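Glycoside hydrolase family 88 protein (Bacteroides vulgatus, PDB 4Q88) is of unknown specific function but probably acts as a hydrolase on carbohydrate substrates. Local coordinates at residues Trp84-Gly89 against Thr133-Tyr138; Ser246-Gln251 against Asp294-Ile299; Thr310-Gln313 against Lys317-Tyr320. All coordinates share one frame; numbering follows the deposited sequence. Where two conformers were deposited one is given.

Overall arrangement
All three contacts lie within the glycoside hydrolase family 88 region of a largely helical chain, their centres 18 to 20 Å from the centre of the chain. Interaction 1 lies on the opposite side of that centre from the other two, about 36 Å from each between centres; it joins two irregular loops, and its polar link runs through a water. Interactions 2 and 3 share helix 293-311, their centres about 22 Å apart. Interaction 2 packs the helix against the end of helix 233-249 through an alanine methyl set against a tyrosine and an isoleucine, with one hydrogen bond from a glutamine amide to a backbone carbonyl, whereas interaction 3 folds the chain back at the C-terminal end of helix 293-311 by backbone bonding. Each is partly buried.

Interaction 1. Residues Trp84-Gly89 against Thr133-Tyr138; sequences WRSTYG and TSKLDY. With EDO (1,2-ethanediol), chain D; EDO (1,2-ethanediol), chain E.
Where two inter-helix loops meet at one end of the helical hairpin 103-113/117-132, S86 lies against K135 and Y138, its CB and OG making separate contacts. The CB comes in at the edge of the tyrosine ring, near its plane, 3.7 Å from Y138 CD1. The hydroxyl is turned to the lysine, and S86 OG lies 3.4 Å from K135 CE.

A water completes the link: it stands 2.9 Å from S86 OG and accepts a hydrogen bond from K135 NZ at 3.0 Å. The ammonium is also held within its own loop, by a salt bridge of 2.7 Å from K135 NZ to D137 OD1 that reaches the syn side of the carboxylate, 28° out of its plane. The lysine leaves the backbone with CG opposite N (chi1 -178°) and runs extended until its last bond, where a bend (chi4 76°) swings NZ round to the aspartate. On the way, K135 CD passes over one face of the Y138 ring, 3.6 Å above the plane and toward the rim. The tyrosine is thus met on a face by the lysine and at an edge by the serine, and its ring also makes an edge-to-face contact with Y171 of helix 163-179.

Two 1,2-ethanediol molecules, probably from the crystallisation liquor, sit on these loops. One is hydrogen-bonded by its O2 to T87 OG1 at 2.7 Å; the other takes the backbone N-H groups of S134 and K135 on its two oxygens.

S86 O, for its part, accepts a hydrogen bond from H140 NE2. Loops that join successive helices and meet at one end of the bundle are consistent with the (alpha/alpha)6 barrel of family 88 enzymes.

Interaction 2. Residues Ser246-Gln251 against Asp294-Ile299; sequences SIAACQ and DIYSPI
A248 is the first residue of 246-251 to meet the other helix: I247 before it faces elsewhere, while the alanine methyl points at the neighbour and enters between Y296 and I299. A248 CB reaches the tyrosine at the ring edge, near its plane, 3.9 Å from Y296 CE1. The same methyl lies 4.0 Å from I299 CD1, so a single carbon touches both side chains one turn apart. CA of A248 and CA of I299 are only 6.6 Å apart, a close approach that the small alanine permits.

Further along, Q251 reaches across with CG anti to its backbone N (chi1 -172°) and the rest extended. It slides past I299 in the opposite direction. Q251 OE1 rests on the aliphatic branches, 3.4 Å from I299 CD1, while Q251 NE2 donates to I299 O at 3.1 Å with an N-H...O angle of 159°. The acceptor lies near the amide plane. NE2 has a second acceptor in G255 O, and the two bonds together should fix which way the amide is flipped.

The receiving helix is kinked at P298, just before I299. Around the contact, Y296 also packs on A244 and K245 of helix 233-249 and on I286 of helix 272-287, and I247 turns to F278 and F282 of that third helix and to L186 of strand 186-187.

Interaction 3. Residues Thr310-Gln313 against Lys317-Tyr320; sequences TALQ and KIGY
T310 and Y320 cross at about a right angle where the chain turns back on the end of helix 293-311: T310 CG2 approaches the tyrosine ring obliquely, 3.7 Å from Y320 CE2, while the CA of A311 faces the ring edge. One residue beyond A311, L312 and I318 cross obliquely, their delta methyls touching with L312 CD1 3.7 Å from I318 CD1. The leucine also packs on I19 and V23 of helix 13-30.

Between these pairs the backbones form a single antiparallel bridge, with L312 and I318 as a non-hydrogen-bonded pair. G319 N donates to A311 O at 2.9 Å, and Q313 N to K317 O, also at 2.9 Å, both nearly straight (170° and 168°). L312 is the first residue to leave helical geometry, so the bridge begins where the helix stops.

Q313 and K317 lie side by side and point the same way. In one of two conformers of the glutamine, its OE1 lies 3.6 Å from K317 CD. The lysine is extended throughout, and this carries NZ out to N337 O, its hydrogen-bond acceptor. An alanine here would remove the long methylene chain and the ammonium, and is likely to leave the N337 carbonyl without this donor and to cost the packing beside Q313 seen in that conformer. D315 OD1, in the intervening turn, accepts from K317 N.

Interaction 1. Residues Trp84-Gly89 against Thr133-Tyr138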
loop_
_atom_site.group_PDB
_atom_site.type_symbol
_atom_site.label_atom_id
_atom_site.label_comp_id
_atom_site.label_asym_id
_atom_site.label_seq_id
_atom_site.Cartn_x
_atom_site.Cartn_y
_atom_site.Cartn_z
ATOM N N TRP A 84 -24.365 5.835 -5.586
ATOM C CA TRP A 84 -22.990 5.451 -5.250
ATOM C C TRP A 84 -22.379 4.527 -6.316
ATOM O O TRP A 84 -23.025 3.606 -6.820
ATOM C CB TRP A 84 -22.910 4.774 -3.872
ATOM C CG TRP A 84 -23.123 5.698 -2.743
ATOM C CD1 TRP A 84 -23.454 7.043 -2.814
ATOM C CD2 TRP A 84 -22.984 5.403 -1.353
ATOM N NE1 TRP A 84 -23.553 7.564 -1.562
ATOM C CE2 TRP A 84 -23.298 6.587 -0.638
ATOM C CE3 TRP A 84 -22.664 4.254 -0.632
ATOM C CZ2 TRP A 84 -23.236 6.660 0.759
ATOM C CZ3 TRP A 84 -22.637 4.312 0.755
ATOM C CH2 TRP A 84 -22.920 5.511 1.441
ATOM N N ARG A 85 -21.165 4.863 -6.705
ATOM C CA ARG A 85 -20.427 4.124 -7.730
ATOM C C ARG A 85 -19.164 3.520 -7.169
ATOM O O ARG A 85 -18.629 3.971 -6.136
ATOM C CB ARG A 85 -20.063 5.041 -8.878
ATOM C CG ARG A 85 -21.255 5.641 -9.558
ATOM C CD ARG A 85 -20.870 6.155 -10.925
ATOM N NE ARG A 85 -22.093 6.242 -11.714
ATOM C CZ ARG A 85 -22.196 5.920 -12.995
ATOM N NH1 ARG A 85 -21.129 5.516 -13.692
ATOM N NH2 ARG A 85 -23.387 6.016 -13.578
ATOM N N SER A 86 -18.707 2.456 -7.842
ATOM C CA SER A 86 -17.529 1.716 -7.440
ATOM C C SER A 86 -16.437 1.588 -8.508
ATOM O O SER A 86 -15.478 0.848 -8.304
ATOM C CB SER A 86 -17.938 0.323 -7.005
ATOM O OG SER A 86 -18.508 -0.379 -8.085
ATOM N N THR A 87 -16.569 2.286 -9.626
ATOM C CA THR A 87 -15.510 2.379 -10.622
ATOM C C THR A 87 -14.728 3.672 -10.421
ATOM O O THR A 87 -15.020 4.419 -9.496
ATOM C CB THR A 87 -16.106 2.321 -12.025
ATOM O OG1 THR A 87 -17.062 3.377 -12.151
ATOM C CG2 THR A 87 -16.811 0.964 -12.252
ATOM N N TYR A 88 -13.728 3.954 -11.275
ATOM C CA TYR A 88 -12.888 5.167 -11.068
ATOM C C TYR A 88 -13.676 6.465 -11.194
ATOM O O TYR A 88 -14.321 6.690 -12.207
ATOM C CB TYR A 88 -11.698 5.281 -12.046
ATOM C CG TYR A 88 -10.754 6.432 -11.629
ATOM C CD1 TYR A 88 -10.944 7.734 -12.088
ATOM C CD2 TYR A 88 -9.682 6.205 -10.778
ATOM C CE1 TYR A 88 -10.114 8.769 -11.693
ATOM C CE2 TYR A 88 -8.833 7.223 -10.376
ATOM C CZ TYR A 88 -9.077 8.520 -10.817
ATOM O OH TYR A 88 -8.220 9.545 -10.415
ATOM N N GLY A 89 -13.567 7.319 -10.196
ATOM C CA GLY A 89 -14.067 8.699 -10.321
ATOM C C GLY A 89 -13.643 9.547 -9.156
ATOM O O GLY A 89 -13.262 9.020 -8.093
ATOM N N THR A 133 -24.486 -5.326 0.124
ATOM C CA THR A 133 -24.864 -5.492 -1.287
ATOM C C THR A 133 -24.451 -6.883 -1.722
ATOM O O THR A 133 -23.631 -7.521 -1.054
ATOM C CB THR A 133 -24.215 -4.444 -2.220
ATOM O OG1 THR A 133 -22.786 -4.612 -2.233
ATOM C CG2 THR A 133 -24.524 -3.032 -1.769
ATOM N N SER A 134 -25.063 -7.390 -2.788
ATOM C CA SER A 134 -24.739 -8.728 -3.263
ATOM C C SER A 134 -23.494 -8.717 -4.180
ATOM O O SER A 134 -22.870 -9.749 -4.397
ATOM C CB SER A 134 -25.955 -9.361 -3.959
ATOM O OG SER A 134 -26.218 -8.696 -5.176
ATOM N N LYS A 135 -23.159 -7.552 -4.720
ATOM C CA LYS A 135 -21.960 -7.370 -5.560
ATOM C C LYS A 135 -20.669 -7.775 -4.836
ATOM O O LYS A 135 -20.489 -7.482 -3.633
ATOM C CB LYS A 135 -21.874 -5.905 -5.939
ATOM C CG LYS A 135 -20.721 -5.519 -6.838
ATOM C CD LYS A 135 -20.874 -4.058 -7.250
ATOM C CE LYS A 135 -19.661 -3.540 -7.998
ATOM N NZ LYS A 135 -19.624 -4.038 -9.406
ATOM N N LEU A 136 -19.805 -8.503 -5.564
ATOM C CA LEU A 136 -18.585 -9.004 -5.006
ATOM C C LEU A 136 -17.306 -8.468 -5.647
ATOM O O LEU A 136 -16.236 -8.734 -5.106
ATOM C CB LEU A 136 -18.541 -10.507 -5.036
ATOM C CG LEU A 136 -19.757 -11.232 -4.390
ATOM C CD1 LEU A 136 -19.687 -12.724 -4.632
ATOM C CD2 LEU A 136 -19.820 -10.913 -2.908
ATOM N N ASP A 137 -17.410 -7.858 -6.841
ATOM C CA ASP A 137 -16.245 -7.496 -7.610
ATOM C C ASP A 137 -15.844 -6.044 -7.393
ATOM O O ASP A 137 -15.472 -5.329 -8.315
ATOM C CB ASP A 137 -16.474 -7.820 -9.098
ATOM C CG ASP A 137 -17.614 -7.016 -9.708
ATOM O OD1 ASP A 137 -18.467 -6.454 -9.002
ATOM O OD2 ASP A 137 -17.637 -6.921 -10.951
ATOM N N TYR A 138 -15.855 -5.613 -6.144
ATOM C CA TYR A 138 -15.441 -4.269 -5.801
ATOM C C TYR A 138 -13.942 -3.996 -5.985
ATOM O O TYR A 138 -13.555 -2.829 -6.135
ATOM C CB TYR A 138 -15.819 -3.965 -4.348
ATOM C CG TYR A 138 -17.317 -3.683 -4.150
ATOM C CD1 TYR A 138 -17.852 -2.433 -4.510
ATOM C CD2 TYR A 138 -18.185 -4.635 -3.601
ATOM C CE1 TYR A 138 -19.193 -2.161 -4.343
ATOM C CE2 TYR A 138 -19.512 -4.382 -3.447
ATOM C CZ TYR A 138 -20.032 -3.145 -3.806
ATOM O OH TYR A 138 -21.357 -2.880 -3.629
HETATM C C1 EDO D . -20.364 1.835 -10.373
HETATM O O1 EDO D . -20.947 0.645 -9.876
HETATM C C2 EDO D . -20.494 1.936 -11.896
HETATM O O2 EDO D . -19.724 3.075 -12.360
HETATM C C1 EDO E . -27.488 -4.813 -4.539
HETATM O O1 EDO E . -27.701 -5.814 -3.547
HETATM C C2 EDO E . -26.689 -5.405 -5.680
HETATM O O2 EDO E . -25.238 -5.291 -5.531
HETATM O O HOH W 1 -17.328 -2.220 -10.017
#

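Interaction 2. Residues Ser246-Gln251 against Asp294-Ile299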
loop_
_atom_site.group_PDB
_atom_site.type_symbol
_atom_site.label_atom_id
_atom_site.label_comp_id
_atom_site.label_asym_id
_atom_site.label_seq_id
_atom_site.Cartn_x
_atom_site.Cartn_y
_atom_site.Cartn_z
ATOM N N SER A 246 8.350 -15.249 -5.133
ATOM C CA SER A 246 8.278 -14.800 -6.536
ATOM C C SER A 246 8.860 -13.401 -6.736
ATOM O O SER A 246 9.544 -13.080 -7.779
ATOM C CB SER A 246 6.846 -14.877 -6.997
ATOM O OG SER A 246 6.396 -16.209 -6.895
ATOM N N ILE A 247 8.570 -12.542 -5.779
ATOM C CA ILE A 247 9.098 -11.170 -5.826
ATOM C C ILE A 247 10.636 -11.220 -5.682
ATOM O O ILE A 247 11.378 -10.551 -6.416
ATOM C CB ILE A 247 8.443 -10.283 -4.773
ATOM C CG1 ILE A 247 6.950 -10.091 -5.058
ATOM C CG2 ILE A 247 9.192 -8.979 -4.653
ATOM C CD1 ILE A 247 6.181 -9.592 -3.840
ATOM N N ALA A 248 11.134 -11.956 -4.693
ATOM C CA ALA A 248 12.576 -12.029 -4.514
ATOM C C ALA A 248 13.343 -12.432 -5.798
ATOM O O ALA A 248 14.390 -11.836 -6.168
ATOM C CB ALA A 248 12.921 -12.950 -3.355
ATOM N N ALA A 249 12.764 -13.387 -6.500
ATOM C CA ALA A 249 13.339 -13.972 -7.678
ATOM C C ALA A 249 13.435 -12.980 -8.808
ATOM O O ALA A 249 14.239 -13.198 -9.742
ATOM C CB ALA A 249 12.515 -15.189 -8.117
ATOM N N CYS A 250 12.685 -11.881 -8.789
ATOM C CA CYS A 250 12.829 -10.950 -9.913
ATOM C C CYS A 250 13.436 -9.582 -9.529
ATOM O O CYS A 250 13.390 -8.629 -10.308
ATOM C CB CYS A 250 11.528 -10.804 -10.677
ATOM S SG CYS A 250 10.161 -10.237 -9.689
ATOM N N GLN A 251 14.057 -9.516 -8.347
ATOM C CA GLN A 251 14.796 -8.344 -7.954
ATOM C C GLN A 251 15.979 -8.067 -8.925
ATOM O O GLN A 251 16.634 -9.001 -9.398
ATOM C CB GLN A 251 15.316 -8.527 -6.536
ATOM C CG GLN A 251 15.938 -7.263 -6.008
ATOM C CD GLN A 251 16.432 -7.441 -4.584
ATOM O OE1 GLN A 251 16.988 -8.499 -4.240
ATOM N NE2 GLN A 251 16.338 -6.406 -3.802
ATOM N N ASP A 294 17.613 -15.604 6.933
ATOM C CA ASP A 294 18.811 -15.828 6.175
ATOM C C ASP A 294 18.522 -15.747 4.661
ATOM O O ASP A 294 19.312 -15.198 3.914
ATOM C CB ASP A 294 19.409 -17.187 6.536
ATOM C CG ASP A 294 19.935 -17.227 7.972
ATOM O OD1 ASP A 294 20.426 -16.185 8.481
ATOM O OD2 ASP A 294 19.849 -18.307 8.582
ATOM N N ILE A 295 17.380 -16.266 4.236
ATOM C CA ILE A 295 17.011 -16.232 2.823
ATOM C C ILE A 295 16.687 -14.803 2.373
ATOM O O ILE A 295 17.166 -14.349 1.342
ATOM C CB ILE A 295 15.810 -17.159 2.552
ATOM C CG1 ILE A 295 16.268 -18.605 2.700
ATOM C CG2 ILE A 295 15.224 -16.875 1.155
ATOM C CD1 ILE A 295 15.126 -19.599 2.688
ATOM N N TYR A 296 15.902 -14.094 3.151
ATOM C CA TYR A 296 15.397 -12.790 2.710
ATOM C C TYR A 296 16.218 -11.602 3.147
ATOM O O TYR A 296 16.008 -10.531 2.617
ATOM C CB TYR A 296 13.937 -12.599 3.063
ATOM C CG TYR A 296 13.079 -13.559 2.276
ATOM C CD1 TYR A 296 12.801 -13.321 0.936
ATOM C CD2 TYR A 296 12.615 -14.718 2.835
ATOM C CE1 TYR A 296 12.082 -14.234 0.179
ATOM C CE2 TYR A 296 11.864 -15.621 2.102
ATOM C CZ TYR A 296 11.618 -15.364 0.750
ATOM O OH TYR A 296 10.871 -16.248 0.054
ATOM N N SER A 297 17.120 -11.757 4.126
ATOM C CA SER A 297 17.916 -10.578 4.569
ATOM C C SER A 297 18.812 -10.003 3.406
ATOM O O SER A 297 18.874 -8.826 3.234
ATOM C CB SER A 297 18.627 -10.809 5.948
ATOM O OG SER A 297 17.707 -10.937 7.059
ATOM N N PRO A 298 19.398 -10.817 2.533
ATOM C CA PRO A 298 20.109 -10.273 1.362
ATOM C C PRO A 298 19.246 -9.449 0.378
ATOM O O PRO A 298 19.701 -8.467 -0.237
ATOM C CB PRO A 298 20.637 -11.514 0.650
ATOM C CG PRO A 298 20.644 -12.576 1.696
ATOM C CD PRO A 298 19.538 -12.277 2.642
ATOM N N ILE A 299 18.003 -9.874 0.217
ATOM C CA ILE A 299 17.053 -9.144 -0.644
ATOM C C ILE A 299 16.795 -7.756 -0.030
ATOM O O ILE A 299 16.802 -6.725 -0.736
ATOM C CB ILE A 299 15.711 -9.932 -0.757
ATOM C CG1 ILE A 299 15.961 -11.337 -1.253
ATOM C CG2 ILE A 299 14.676 -9.197 -1.593
ATOM C CD1 ILE A 299 16.578 -11.480 -2.619
#

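Interaction 3. Residues Thr310-Gln313 against Lys317-Tyr320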
loop_
_atom_site.group_PDB
_atom_site.type_symbol
_atom_site.label_atom_id
_atom_site.label_comp_id
_atom_site.label_asym_id
_atom_site.label_seq_id
_atom_site.Cartn_x
_atom_site.Cartn_y
_atom_site.Cartn_z
ATOM N N THR A 310 19.910 5.813 -3.566
ATOM C CA THR A 310 19.464 6.307 -4.858
ATOM C C THR A 310 18.121 7.034 -4.818
ATOM O O THR A 310 17.982 8.118 -5.378
ATOM C CB THR A 310 19.453 5.160 -5.883
ATOM O OG1 THR A 310 20.779 4.632 -6.012
ATOM C CG2 THR A 310 18.956 5.610 -7.228
ATOM N N ALA A 311 17.094 6.444 -4.189
ATOM C CA ALA A 311 15.791 7.107 -4.184
ATOM C C ALA A 311 15.799 8.347 -3.299
ATOM O O ALA A 311 15.299 9.409 -3.693
ATOM C CB ALA A 311 14.716 6.132 -3.732
ATOM N N LEU A 312 16.325 8.197 -2.088
ATOM C CA LEU A 312 16.428 9.311 -1.151
ATOM C C LEU A 312 17.389 10.369 -1.672
ATOM O O LEU A 312 18.522 10.044 -2.014
ATOM C CB LEU A 312 16.956 8.805 0.184
ATOM C CG LEU A 312 17.145 9.811 1.319
ATOM C CD1 LEU A 312 15.828 10.453 1.676
ATOM C CD2 LEU A 312 17.759 9.149 2.528
ATOM N N GLN A 313 16.914 11.604 -1.733
ATOM C CA GLN A 313 17.785 12.726 -2.050
ATOM C C GLN A 313 18.177 13.465 -0.755
ATOM O O GLN A 313 17.563 13.272 0.303
ATOM C CB GLN A 313 17.089 13.624 -3.067
ATOM C CG GLN A 313 16.599 12.833 -4.288
ATOM C CD GLN A 313 16.003 13.705 -5.383
ATOM O OE1 GLN A 313 15.907 14.928 -5.241
ATOM N NE2 GLN A 313 15.613 13.079 -6.487
ATOM N N LYS A 317 13.563 14.581 -0.306
ATOM C CA LYS A 317 12.695 14.217 -1.416
ATOM C C LYS A 317 12.994 12.751 -1.769
ATOM O O LYS A 317 14.121 12.287 -1.569
ATOM C CB LYS A 317 13.002 15.154 -2.593
ATOM C CG LYS A 317 12.366 14.814 -3.920
ATOM C CD LYS A 317 12.446 15.978 -4.916
ATOM C CE LYS A 317 11.947 15.508 -6.269
ATOM N NZ LYS A 317 11.998 16.503 -7.380
ATOM N N ILE A 318 11.986 12.036 -2.298
ATOM C CA ILE A 318 12.127 10.649 -2.712
ATOM C C ILE A 318 11.863 10.624 -4.237
ATOM O O ILE A 318 10.778 11.008 -4.691
ATOM C CB ILE A 318 11.094 9.740 -2.042
ATOM C CG1 ILE A 318 11.193 9.856 -0.514
ATOM C CG2 ILE A 318 11.323 8.286 -2.441
ATOM C CD1 ILE A 318 12.581 9.544 0.043
ATOM N N GLY A 319 12.849 10.184 -4.984
ATOM C CA GLY A 319 12.787 10.237 -6.450
ATOM C C GLY A 319 12.509 8.874 -7.101
ATOM O O GLY A 319 12.324 7.856 -6.421
ATOM N N TYR A 320 12.484 8.894 -8.433
ATOM C CA TYR A 320 12.227 7.706 -9.245
ATOM C C TYR A 320 10.875 7.048 -8.957
ATOM O O TYR A 320 10.723 5.860 -9.176
ATOM C CB TYR A 320 13.340 6.651 -9.143
ATOM C CG TYR A 320 14.718 7.104 -9.548
ATOM C CD1 TYR A 320 15.137 7.030 -10.869
ATOM C CD2 TYR A 320 15.601 7.647 -8.618
ATOM C CE1 TYR A 320 16.421 7.443 -11.243
ATOM C CE2 TYR A 320 16.881 8.060 -8.977
ATOM C CZ TYR A 320 17.290 7.955 -10.290
ATOM O OH TYR A 320 18.589 8.379 -10.600
#